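Local coordinates for uncharacterized protein Rv3272 (Mycobacterium tuberculosis, PDB 5YX6) that binds fatty acyl-CoAs of varying chain length, palmitoyl-CoA most tightly, and probably acts as a family III CoA transferase in fatty acid metabolism, at residues A[22-27]-A[175-180]. Residues are numbered along the deposited sequence; the frame is centred on the assembly and turned at random.
Sequences VAGPLA and DNASGH
At the probable active site of this CoA transferase, the first turn of helix 23-33 packs against helix 173-196 where Asp175, the inferred nucleophile, sits close to the helix start. The two short axes come within 7.3 Å at -41°, an approach this close because small residues meet: Ala23 and Gly179 have their CA atoms 4.4 Å apart. The carbonyl O of Ala23 rests on CA of Gly179 at 3.3 Å, and CB of Ala23 lies against the backbone O of Asp175. One turn on, the methyl of Ala27 touches O of Gly179, so two alanines a turn apart on helix 23-33 both meet the glycine, Ala23 through its O and Ala27 through its CB. With its CG anti to the backbone N (chi1 175°), Leu26 reaches across and sets CD2 3.3 Å from O of Asn176, while the same methyl meets the His180 ring obliquely, 3.9 Å from NE2. Val22, just ahead of the helix, presents CG1 to OD1 of Asn176 at 3.6 Å. Its side chain crosses that of Asp175 at about a right angle, and CB of Val22 lies 3.8 Å from OD2 of Asp175, which gives the carboxylate an apolar neighbour. The backbone N of Asp175 donates a hydrogen bond to OD2 of Asp146. His180 also reaches the second subunit, its ND1 hydrogen-bonded to NE2 of Gln184 of that subunit. The whole is close alanine-glycine helix packing in the Rossmann-fold domain, joining the helix after strand 14-17 to the one that carries the probable catalytic aspartate.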
ATOM      1  N   VAL A  22       0.794  12.094   7.746  1.00 41.20           N
ATOM      2  CA  VAL A  22       0.318  10.696   7.840  1.00 38.39           C
ATOM      3  C   VAL A  22       1.338   9.590   7.515  1.00 32.42           C
ATOM      4  O   VAL A  22       1.507   8.676   8.318  1.00 34.72           O
ATOM      5  CB  VAL A  22      -0.940  10.479   6.950  1.00 42.61           C
ATOM      6  CG1 VAL A  22      -1.348   8.997   6.919  1.00 41.52           C
ATOM      7  CG2 VAL A  22      -2.097  11.338   7.453  1.00 41.46           C
ATOM      8  N   ALA A  23       2.003   9.660   6.363  1.00 33.52           N
ATOM      9  CA  ALA A  23       2.882   8.571   5.903  1.00 29.88           C
ATOM     10  C   ALA A  23       4.012   8.228   6.894  1.00 35.05           C
ATOM     11  O   ALA A  23       4.114   7.090   7.371  1.00 33.53           O
ATOM     12  CB  ALA A  23       3.465   8.911   4.556  1.00 29.31           C
ATOM     13  N   GLY A  24       4.871   9.202   7.177  1.00 32.96           N
ATOM     14  CA  GLY A  24       5.951   9.013   8.130  1.00 28.11           C
ATOM     15  C   GLY A  24       5.494   8.595   9.518  1.00 31.25           C
ATOM     16  O   GLY A  24       6.080   7.691  10.120  1.00 33.76           O
ATOM     17  N   PRO A  25       4.468   9.268  10.058  1.00 33.46           N
ATOM     18  CA  PRO A  25       3.979   8.827  11.371  1.00 32.10           C
ATOM     19  C   PRO A  25       3.385   7.410  11.399  1.00 29.49           C
ATOM     20  O   PRO A  25       3.453   6.783  12.454  1.00 28.80           O
ATOM     21  CB  PRO A  25       2.911   9.872  11.706  1.00 29.10           C
ATOM     22  CG  PRO A  25       3.394  11.105  11.009  1.00 32.23           C
ATOM     23  CD  PRO A  25       3.968  10.612   9.712  1.00 30.66           C
ATOM     24  N   LEU A  26       2.793   6.931  10.305  1.00 26.75           N
ATOM     25  CA  LEU A  26       2.289   5.556  10.268  1.00 28.62           C
ATOM     26  C   LEU A  26       3.436   4.574  10.416  1.00 26.02           C
ATOM     27  O   LEU A  26       3.334   3.607  11.165  1.00 30.18           O
ATOM     28  CB  LEU A  26       1.514   5.275   8.976  1.00 29.29           C
ATOM     29  CG  LEU A  26       1.031   3.837   8.738  1.00 30.95           C
ATOM     30  CD1 LEU A  26       0.094   3.366   9.837  1.00 29.72           C
ATOM     31  CD2 LEU A  26       0.332   3.738   7.390  1.00 28.47           C
ATOM     32  N   ALA A  27       4.530   4.833   9.703  1.00 28.51           N
ATOM     33  CA  ALA A  27       5.747   4.038   9.834  1.00 28.04           C
ATOM     34  C   ALA A  27       6.195   4.044  11.289  1.00 26.16           C
ATOM     35  O   ALA A  27       6.561   3.013  11.834  1.00 26.66           O
ATOM     36  CB  ALA A  27       6.846   4.574   8.931  1.00 23.83           C
ATOM     37  N   ASP A 175      -0.268   7.725   0.903  1.00 35.76           N
ATOM     38  CA  ASP A 175       0.221   7.939   2.261  1.00 34.21           C
ATOM     39  C   ASP A 175       0.361   6.640   3.043  1.00 32.03           C
ATOM     40  O   ASP A 175       1.423   6.332   3.566  1.00 33.85           O
ATOM     41  CB  ASP A 175      -0.718   8.868   3.035  1.00 35.18           C
ATOM     42  CG  ASP A 175      -0.473  10.331   2.740  1.00 39.79           C
ATOM     43  OD1 ASP A 175       0.525  10.641   2.064  1.00 39.42           O
ATOM     44  OD2 ASP A 175      -1.271  11.175   3.209  1.00 43.03           O
ATOM     45  N   ASN A 176      -0.723   5.879   3.128  1.00 33.62           N
ATOM     46  CA  ASN A 176      -0.727   4.712   3.984  1.00 27.89           C
ATOM     47  C   ASN A 176       0.170   3.617   3.424  1.00 29.85           C
ATOM     48  O   ASN A 176       0.901   2.973   4.180  1.00 33.90           O
ATOM     49  CB  ASN A 176      -2.157   4.224   4.202  1.00 27.86           C
ATOM     50  CG  ASN A 176      -2.989   5.228   5.011  1.00 45.15           C
ATOM     51  OD1 ASN A 176      -2.549   5.731   6.051  1.00 46.63           O
ATOM     52  ND2 ASN A 176      -4.186   5.533   4.528  1.00 43.54           N
ATOM     53  N   ALA A 177       0.178   3.448   2.107  1.00 27.19           N
ATOM     54  CA  ALA A 177       1.113   2.506   1.491  1.00 28.12           C
ATOM     55  C   ALA A 177       2.561   2.940   1.702  1.00 28.50           C
ATOM     56  O   ALA A 177       3.431   2.104   1.958  1.00 26.81           O
ATOM     57  CB  ALA A 177       0.823   2.344  -0.000  1.00 29.64           C
ATOM     58  N   SER A 178       2.825   4.243   1.613  1.00 28.57           N
ATOM     59  CA  SER A 178       4.191   4.741   1.785  1.00 25.84           C
ATOM     60  C   SER A 178       4.688   4.497   3.198  1.00 24.64           C
ATOM     61  O   SER A 178       5.844   4.154   3.398  1.00 26.75           O
ATOM     62  CB  SER A 178       4.284   6.233   1.460  1.00 28.41           C
ATOM     63  OG  SER A 178       4.125   6.455   0.070  1.00 34.53           O
ATOM     64  N   GLY A 179       3.809   4.667   4.176  1.00 26.94           N
ATOM     65  CA  GLY A 179       4.136   4.366   5.557  1.00 23.34           C
ATOM     66  C   GLY A 179       4.605   2.941   5.778  1.00 26.95           C
ATOM     67  O   GLY A 179       5.587   2.707   6.478  1.00 30.30           O
ATOM     68  N   HIS A 180       3.910   1.981   5.180  1.00 26.71           N
ATOM     69  CA  HIS A 180       4.288   0.579   5.343  1.00 27.52           C
ATOM     70  C   HIS A 180       5.595   0.240   4.632  1.00 27.47           C
ATOM     71  O   HIS A 180       6.353  -0.605   5.114  1.00 25.26           O
ATOM     72  CB  HIS A 180       3.151  -0.336   4.865  1.00 21.85           C
ATOM     73  CG  HIS A 180       1.991  -0.363   5.811  1.00 22.32           C
ATOM     74  ND1 HIS A 180       2.082  -0.894   7.079  1.00 22.17           N
ATOM     75  CD2 HIS A 180       0.743   0.154   5.709  1.00 22.59           C
ATOM     76  CE1 HIS A 180       0.929  -0.741   7.704  1.00 22.54           C
ATOM     77  NE2 HIS A 180       0.102  -0.101   6.898  1.00 21.72           N
TER